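Local coordinates for protein DNMT2 (Spodoptera frugiperda, PDB 4H0N) that probably methylates cytosine 38 in the anticodon loop of tRNA(Asp), and cytosine-5 in DNA, using S-adenosyl-L-methionine as methyl donor, at residues V30-I35 with N51-I57; F220-K225 with S246-P252. The protein carries 3 engineered substitutions. The contacts are given in a common frame with arbitrary orientation. Numbering follows the deposited sequence.

From the N terminus the chain first meets contact 1, where strand 27-33, helix 37-46 and strand 52-53 form a beta-alpha-beta unit; the pairing of 30-35 with 51-57 closes a loop with 15 residues between the segments, ten of them helical, and sets the outermost parallel strand on one edge of the seven-stranded sheet, beside the bound S-adenosyl-L-homocysteine. Contact 2 opens only after that sheet is complete. It joins 220-225 to 246-252 across 20 residues without helix or strand, in a separate two-stranded parallel sheet away from the cofactor. The two loops follow in series, neither nested nor crossing, and their contacts lie on opposite sides of the chain's centre, nearest atoms about 24 Å apart.

Contact 1 (V30-I35 with N51-I57); sequences VAAVDI and NLLNRNI. With SAH (S-adenosyl-L-homocysteine), chain E.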
loop_
_atom_site.group_PDB
_atom_site.type_symbol
_atom_site.label_atom_id
_atom_site.label_comp_id
_atom_site.label_asym_id
_atom_site.label_seq_id
_atom_site.Cartn_x
_atom_site.Cartn_y
_atom_site.Cartn_z
ATOM N N VAL A 30 -15.173 -1.484 13.474
ATOM C CA VAL A 30 -15.659 -0.813 14.670
ATOM C C VAL A 30 -14.763 0.358 15.036
ATOM O O VAL A 30 -15.169 1.251 15.777
ATOM C CB VAL A 30 -15.781 -1.779 15.881
ATOM C CG1 VAL A 30 -16.580 -3.010 15.493
ATOM C CG2 VAL A 30 -14.409 -2.177 16.407
ATOM N N ALA A 31 -13.542 0.348 14.509
ATOM C CA ALA A 31 -12.567 1.379 14.843
ATOM C C ALA A 31 -11.388 1.382 13.879
ATOM O O ALA A 31 -10.883 0.322 13.501
ATOM C CB ALA A 31 -12.077 1.207 16.274
ATOM N N ALA A 32 -10.969 2.586 13.486
ATOM C CA ALA A 32 -9.779 2.783 12.674
ATOM C C ALA A 32 -8.913 3.818 13.375
ATOM O O ALA A 32 -9.414 4.858 13.802
ATOM C CB ALA A 32 -10.164 3.259 11.296
ATOM N N VAL A 33 -7.619 3.537 13.499
ATOM C CA VAL A 33 -6.729 4.383 14.290
ATOM C C VAL A 33 -5.551 4.907 13.477
ATOM O O VAL A 33 -4.765 4.129 12.935
ATOM C CB VAL A 33 -6.184 3.624 15.517
ATOM C CG1 VAL A 33 -5.236 4.501 16.301
ATOM C CG2 VAL A 33 -7.329 3.142 16.405
ATOM N N ASP A 34 -5.433 6.230 13.402
ATOM C CA ASP A 34 -4.341 6.867 12.679
ATOM C C ASP A 34 -4.137 8.272 13.231
ATOM O O ASP A 34 -5.102 8.950 13.583
ATOM C CB ASP A 34 -4.654 6.917 11.180
ATOM C CG ASP A 34 -3.444 7.282 10.341
ATOM O OD1 ASP A 34 -3.130 6.527 9.394
ATOM O OD2 ASP A 34 -2.812 8.326 10.620
ATOM N N ILE A 35 -2.883 8.709 13.302
ATOM C CA ILE A 35 -2.561 10.018 13.865
ATOM C C ILE A 35 -2.374 11.096 12.804
ATOM O O ILE A 35 -2.034 12.230 13.134
ATOM C CB ILE A 35 -1.271 9.977 14.710
ATOM C CG1 ILE A 35 -0.082 9.550 13.844
ATOM C CG2 ILE A 35 -1.445 9.063 15.917
ATOM C CD1 ILE A 35 1.230 9.523 14.577
ATOM N N ASN A 51 -16.081 4.662 12.938
ATOM C CA ASN A 51 -15.318 5.174 14.074
ATOM C C ASN A 51 -13.837 5.359 13.752
ATOM O O ASN A 51 -13.087 4.386 13.621
ATOM C CB ASN A 51 -15.466 4.240 15.273
ATOM C CG ASN A 51 -16.322 4.830 16.368
ATOM O OD1 ASN A 51 -16.107 5.966 16.796
ATOM N ND2 ASN A 51 -17.305 4.064 16.830
ATOM N N LEU A 52 -13.422 6.615 13.629
ATOM C CA LEU A 52 -12.034 6.939 13.324
ATOM C C LEU A 52 -11.413 7.759 14.449
ATOM O O LEU A 52 -11.913 8.827 14.802
ATOM C CB LEU A 52 -11.949 7.684 11.992
ATOM C CG LEU A 52 -10.672 8.455 11.656
ATOM C CD1 LEU A 52 -9.464 7.532 11.543
ATOM C CD2 LEU A 52 -10.884 9.236 10.371
ATOM N N LEU A 53 -10.318 7.253 15.006
ATOM C CA LEU A 53 -9.702 7.880 16.168
ATOM C C LEU A 53 -8.313 8.438 15.880
ATOM O O LEU A 53 -7.411 7.712 15.471
ATOM C CB LEU A 53 -9.638 6.880 17.320
ATOM C CG LEU A 53 -10.953 6.116 17.469
ATOM C CD1 LEU A 53 -10.812 5.002 18.474
ATOM C CD2 LEU A 53 -12.086 7.051 17.860
ATOM N N ASN A 54 -8.154 9.741 16.088
ATOM C CA ASN A 54 -6.839 10.359 16.061
ATOM C C ASN A 54 -6.151 10.023 17.379
ATOM O O ASN A 54 -6.265 10.766 18.351
ATOM C CB ASN A 54 -6.958 11.875 15.882
ATOM C CG ASN A 54 -5.651 12.523 15.456
ATOM O OD1 ASN A 54 -4.576 12.152 15.928
ATOM N ND2 ASN A 54 -5.740 13.494 14.550
ATOM N N ARG A 55 -5.464 8.883 17.411
ATOM C CA ARG A 55 -4.840 8.380 18.631
ATOM C C ARG A 55 -3.582 7.577 18.322
ATOM O O ARG A 55 -3.504 6.893 17.304
ATOM C CB ARG A 55 -5.830 7.520 19.427
ATOM C CG ARG A 55 -5.211 6.764 20.599
ATOM C CD ARG A 55 -6.270 6.145 21.506
ATOM N NE ARG A 55 -7.257 7.129 21.945
ATOM C CZ ARG A 55 -8.573 6.986 21.826
ATOM N NH1 ARG A 55 -9.078 5.902 21.259
ATOM N NH2 ARG A 55 -9.383 7.939 22.272
ATOM N N ASN A 56 -2.592 7.682 19.203
ATOM C CA ASN A 56 -1.409 6.839 19.125
ATOM C C ASN A 56 -1.727 5.370 19.393
ATOM O O ASN A 56 -2.498 5.043 20.296
ATOM C CB ASN A 56 -0.357 7.317 20.121
ATOM C CG ASN A 56 1.039 7.318 19.532
ATOM O OD1 ASN A 56 1.671 6.267 19.402
ATOM N ND2 ASN A 56 1.528 8.503 19.166
ATOM N N ILE A 57 -1.125 4.485 18.608
ATOM C CA ILE A 57 -1.286 3.051 18.810
ATOM C C ILE A 57 -0.900 2.658 20.240
ATOM O O ILE A 57 -1.481 1.741 20.821
ATOM C CB ILE A 57 -0.478 2.241 17.752
ATOM C CG1 ILE A 57 -1.420 1.565 16.755
ATOM C CG2 ILE A 57 0.417 1.192 18.402
ATOM C CD1 ILE A 57 -2.263 2.521 15.937
HETATM N N SAH E . -2.551 1.116 5.018
HETATM C CA SAH E . -2.908 2.520 5.193
HETATM C CB SAH E . -1.747 3.371 5.721
HETATM C CG SAH E . -0.400 2.693 5.960
HETATM S SD SAH E . 0.951 3.905 5.985
HETATM C C SAH E . -3.517 3.121 3.921
HETATM O O SAH E . -3.292 4.287 3.591
HETATM O OXT SAH E . -4.260 2.462 3.197
HETATM C "C5'" SAH E . 0.981 3.978 7.796
HETATM C "C4'" SAH E . 0.132 5.101 8.396
HETATM O "O4'" SAH E . 0.018 4.905 9.793
HETATM C "C3'" SAH E . 0.717 6.494 8.200
HETATM O "O3'" SAH E . -0.102 7.233 7.321
HETATM C "C2'" SAH E . 0.732 7.138 9.578
HETATM O "O2'" SAH E . 0.018 8.353 9.585
HETATM C "C1'" SAH E . 0.040 6.138 10.487
HETATM N N9 SAH E . 0.745 5.988 11.777
HETATM C C8 SAH E . 2.101 5.934 11.978
HETATM N N7 SAH E . 2.337 5.787 13.303
HETATM C C5 SAH E . 1.152 5.747 13.953
HETATM C C6 SAH E . 0.820 5.613 15.297
HETATM N N6 SAH E . 1.773 5.495 16.217
HETATM N N1 SAH E . -0.509 5.604 15.672
HETATM C C2 SAH E . -1.497 5.729 14.716
HETATM N N3 SAH E . -1.161 5.864 13.384
HETATM C C4 SAH E . 0.142 5.873 13.007
#
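The adenosine end of the S-adenosyl-L-homocysteine pocket is built here, at the carboxyl ends of two parallel strands. Asp34 OD2 accepts a hydrogen bond from the ribose O2' of SAH (3.0 Å) and another from the backbone of Asn36, while its OD1 is held by the backbone of Gly12. On the adjoining segment, Ile57 N donates to N1 of SAH (3.2 Å); the N6 amino group of SAH probably donates to Asn56 OD1 (3.3 Å), an atom whose position is less certain. Below the pocket the strands pair in parallel register, Ala32 beside Leu52 and Val33 beside Leu53. Ala32 hydrogen-bonds to the two residues that flank its partner Leu52, through N to Asn51 O (2.8 Å) and through O to Leu53 N (2.8 Å); Asp34 N then donates to Leu53 O (3.2 Å). This is the second beta-alpha-beta unit of the Rossmann-like class I methyltransferase fold, with helix 37-46 as the crossover; its Tyr43 and Asn40 touch Ala32 and Leu52 respectively. Past Leu53 the ladder ends at an inverse gamma turn centred on Asn54, and 55-57 swings along the adenine. On the face that carries Val33 and Leu53, opposite Ala32 and Leu52, Val33 CG1 packs on Ile57 CD1 (3.6 Å) and lies 3.1 Å from Arg55 O, while Ile35 CG2 lies 3.3 Å from Arg55 O.

Contact 2 (F220-K225 with S246-P252); sequences FDICYK and SIFTDKP
Ile247, the residue most covered by this contact, sits in a strand paired in parallel with 222-223: Ile222 lies beside Ile247 and Cys223 beside Phe248, each pair with CA atoms 4.7 Å apart. These four residues are extended, phi -97 to -119° and psi 142 to 154°; end to end the segments diverge by 58°. Ile247 hydrogen-bonds to the residues on either side of Ile222 in sequence, N to Asp221 O (2.8 Å) and O from Cys223 N (2.5 Å); Thr249 N donates to Cys223 O (3.2 Å). With chi1 and chi2 both m, Ile247 lays CG1 over one face of the Phe220 ring, 4.2 Å from its centroid, a CH-pi contact. Tyr224, chi1 m, brings CD1 to Thr249 CG2 (3.5 Å) and Lys251 O (3.3 Å). Cys223 SG lies 3.6 Å from Ser246 OG, which donates to Asp221 OD1 (2.6 Å); that carboxylate also salt-bridges Arg229. Pro252 N-caps helix 253-262. This two-stranded parallel ladder lies outside the Rossmann-like sheet, probably in the smaller target-recognition part of C5-methyltransferases.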
loop_
_atom_site.group_PDB
_atom_site.type_symbol
_atom_site.label_atom_id
_atom_site.label_comp_id
_atom_site.label_asym_id
_atom_site.label_seq_id
_atom_site.Cartn_x
_atom_site.Cartn_y
_atom_site.Cartn_z
ATOM N N PHE A 220 13.644 7.118 -16.297
ATOM C CA PHE A 220 12.201 6.970 -16.257
ATOM C C PHE A 220 11.831 5.573 -16.708
ATOM O O PHE A 220 12.475 5.014 -17.593
ATOM C CB PHE A 220 11.541 7.981 -17.192
ATOM C CG PHE A 220 11.359 9.341 -16.587
ATOM C CD1 PHE A 220 11.064 9.483 -15.243
ATOM C CD2 PHE A 220 11.472 10.479 -17.367
ATOM C CE1 PHE A 220 10.889 10.740 -14.686
ATOM C CE2 PHE A 220 11.305 11.739 -16.815
ATOM C CZ PHE A 220 11.015 11.870 -15.472
ATOM N N ASP A 221 10.803 5.002 -16.089
ATOM C CA ASP A 221 10.157 3.819 -16.644
ATOM C C ASP A 221 8.853 4.248 -17.285
ATOM O O ASP A 221 7.964 4.762 -16.611
ATOM C CB ASP A 221 9.860 2.766 -15.581
ATOM C CG ASP A 221 9.109 1.572 -16.154
ATOM O OD1 ASP A 221 8.053 1.200 -15.600
ATOM O OD2 ASP A 221 9.570 1.011 -17.173
ATOM N N ILE A 222 8.735 4.035 -18.588
ATOM C CA ILE A 222 7.565 4.499 -19.307
ATOM C C ILE A 222 6.525 3.402 -19.493
ATOM O O ILE A 222 6.863 2.242 -19.731
ATOM C CB ILE A 222 7.946 5.076 -20.680
ATOM C CG1 ILE A 222 9.275 5.831 -20.583
ATOM C CG2 ILE A 222 6.819 5.957 -21.217
ATOM C CD1 ILE A 222 9.184 7.302 -20.890
ATOM N N CYS A 223 5.258 3.783 -19.378
ATOM C CA CYS A 223 4.152 2.883 -19.675
ATOM C C CYS A 223 3.269 3.392 -20.806
ATOM O O CYS A 223 3.182 4.596 -21.058
ATOM C CB CYS A 223 3.310 2.642 -18.429
ATOM S SG CYS A 223 4.160 1.643 -17.220
ATOM N N TYR A 224 2.616 2.453 -21.480
ATOM C CA TYR A 224 1.693 2.764 -22.560
ATOM C C TYR A 224 0.394 2.015 -22.285
ATOM O O TYR A 224 0.319 1.237 -21.334
ATOM C CB TYR A 224 2.302 2.362 -23.903
ATOM C CG TYR A 224 3.780 2.667 -23.977
ATOM C CD1 TYR A 224 4.240 3.866 -24.505
ATOM C CD2 TYR A 224 4.716 1.761 -23.493
ATOM C CE1 TYR A 224 5.591 4.149 -24.557
ATOM C CE2 TYR A 224 6.064 2.037 -23.535
ATOM C CZ TYR A 224 6.496 3.229 -24.068
ATOM O OH TYR A 224 7.845 3.484 -24.104
ATOM N N LYS A 225 -0.630 2.253 -23.097
ATOM C CA LYS A 225 -1.928 1.616 -22.879
ATOM C C LYS A 225 -1.869 0.088 -22.976
ATOM O O LYS A 225 -2.697 -0.605 -22.383
ATOM C CB LYS A 225 -2.962 2.171 -23.856
ATOM C CG LYS A 225 -2.598 1.958 -25.311
ATOM C CD LYS A 225 -3.494 2.783 -26.220
ATOM C CE LYS A 225 -2.806 3.089 -27.543
ATOM N NZ LYS A 225 -3.722 3.763 -28.505
ATOM N N SER A 246 6.018 4.710 -12.307
ATOM C CA SER A 246 6.087 4.765 -13.760
ATOM C C SER A 246 5.547 6.066 -14.337
ATOM O O SER A 246 4.771 6.784 -13.701
ATOM C CB SER A 246 5.347 3.582 -14.386
ATOM O OG SER A 246 6.116 2.396 -14.302
ATOM N N ILE A 247 5.974 6.345 -15.562
ATOM C CA ILE A 247 5.524 7.498 -16.330
ATOM C C ILE A 247 4.704 6.988 -17.519
ATOM O O ILE A 247 4.975 5.904 -18.040
ATOM C CB ILE A 247 6.738 8.331 -16.793
ATOM C CG1 ILE A 247 7.352 9.041 -15.591
ATOM C CG2 ILE A 247 6.353 9.352 -17.834
ATOM C CD1 ILE A 247 6.341 9.797 -14.772
ATOM N N PHE A 248 3.691 7.746 -17.928
ATOM C CA PHE A 248 2.813 7.314 -19.007
ATOM C C PHE A 248 2.839 8.256 -20.207
ATOM O O PHE A 248 3.023 9.466 -20.057
ATOM C CB PHE A 248 1.377 7.180 -18.495
ATOM C CG PHE A 248 0.379 6.906 -19.577
ATOM C CD1 PHE A 248 0.231 5.628 -20.084
ATOM C CD2 PHE A 248 -0.399 7.926 -20.099
ATOM C CE1 PHE A 248 -0.677 5.368 -21.093
ATOM C CE2 PHE A 248 -1.311 7.674 -21.102
ATOM C CZ PHE A 248 -1.452 6.393 -21.600
ATOM N N THR A 249 2.642 7.687 -21.394
ATOM C CA THR A 249 2.441 8.464 -22.610
ATOM C C THR A 249 1.420 7.772 -23.501
ATOM O O THR A 249 1.185 6.573 -23.368
ATOM C CB THR A 249 3.741 8.653 -23.402
ATOM O OG1 THR A 249 3.529 9.633 -24.422
ATOM C CG2 THR A 249 4.172 7.357 -24.049
ATOM N N ASP A 250 0.808 8.532 -24.403
ATOM C CA ASP A 250 -0.175 7.977 -25.326
ATOM C C ASP A 250 0.508 7.599 -26.627
ATOM O O ASP A 250 -0.082 6.938 -27.484
ATOM C CB ASP A 250 -1.286 8.989 -25.598
ATOM C CG ASP A 250 -1.964 9.460 -24.330
ATOM O OD1 ASP A 250 -3.053 8.937 -24.008
ATOM O OD2 ASP A 250 -1.402 10.348 -23.652
ATOM N N LYS A 251 1.759 8.026 -26.763
ATOM C CA LYS A 251 2.529 7.811 -27.982
ATOM C C LYS A 251 2.978 6.351 -28.078
ATOM O O LYS A 251 3.098 5.666 -27.065
ATOM C CB LYS A 251 3.761 8.732 -28.019
ATOM C CG LYS A 251 3.504 10.236 -28.028
ATOM C CD LYS A 251 2.834 10.617 -29.320
ATOM C CE LYS A 251 3.179 12.020 -29.775
ATOM N NZ LYS A 251 2.164 12.507 -30.729
ATOM N N PRO A 252 3.193 5.856 -29.305
ATOM C CA PRO A 252 3.746 4.512 -29.510
ATOM C C PRO A 252 5.145 4.390 -28.913
ATOM O O PRO A 252 5.901 5.363 -28.906
ATOM C CB PRO A 252 3.813 4.395 -31.036
ATOM C CG PRO A 252 2.775 5.341 -31.523
ATOM C CD PRO A 252 2.808 6.491 -30.574
#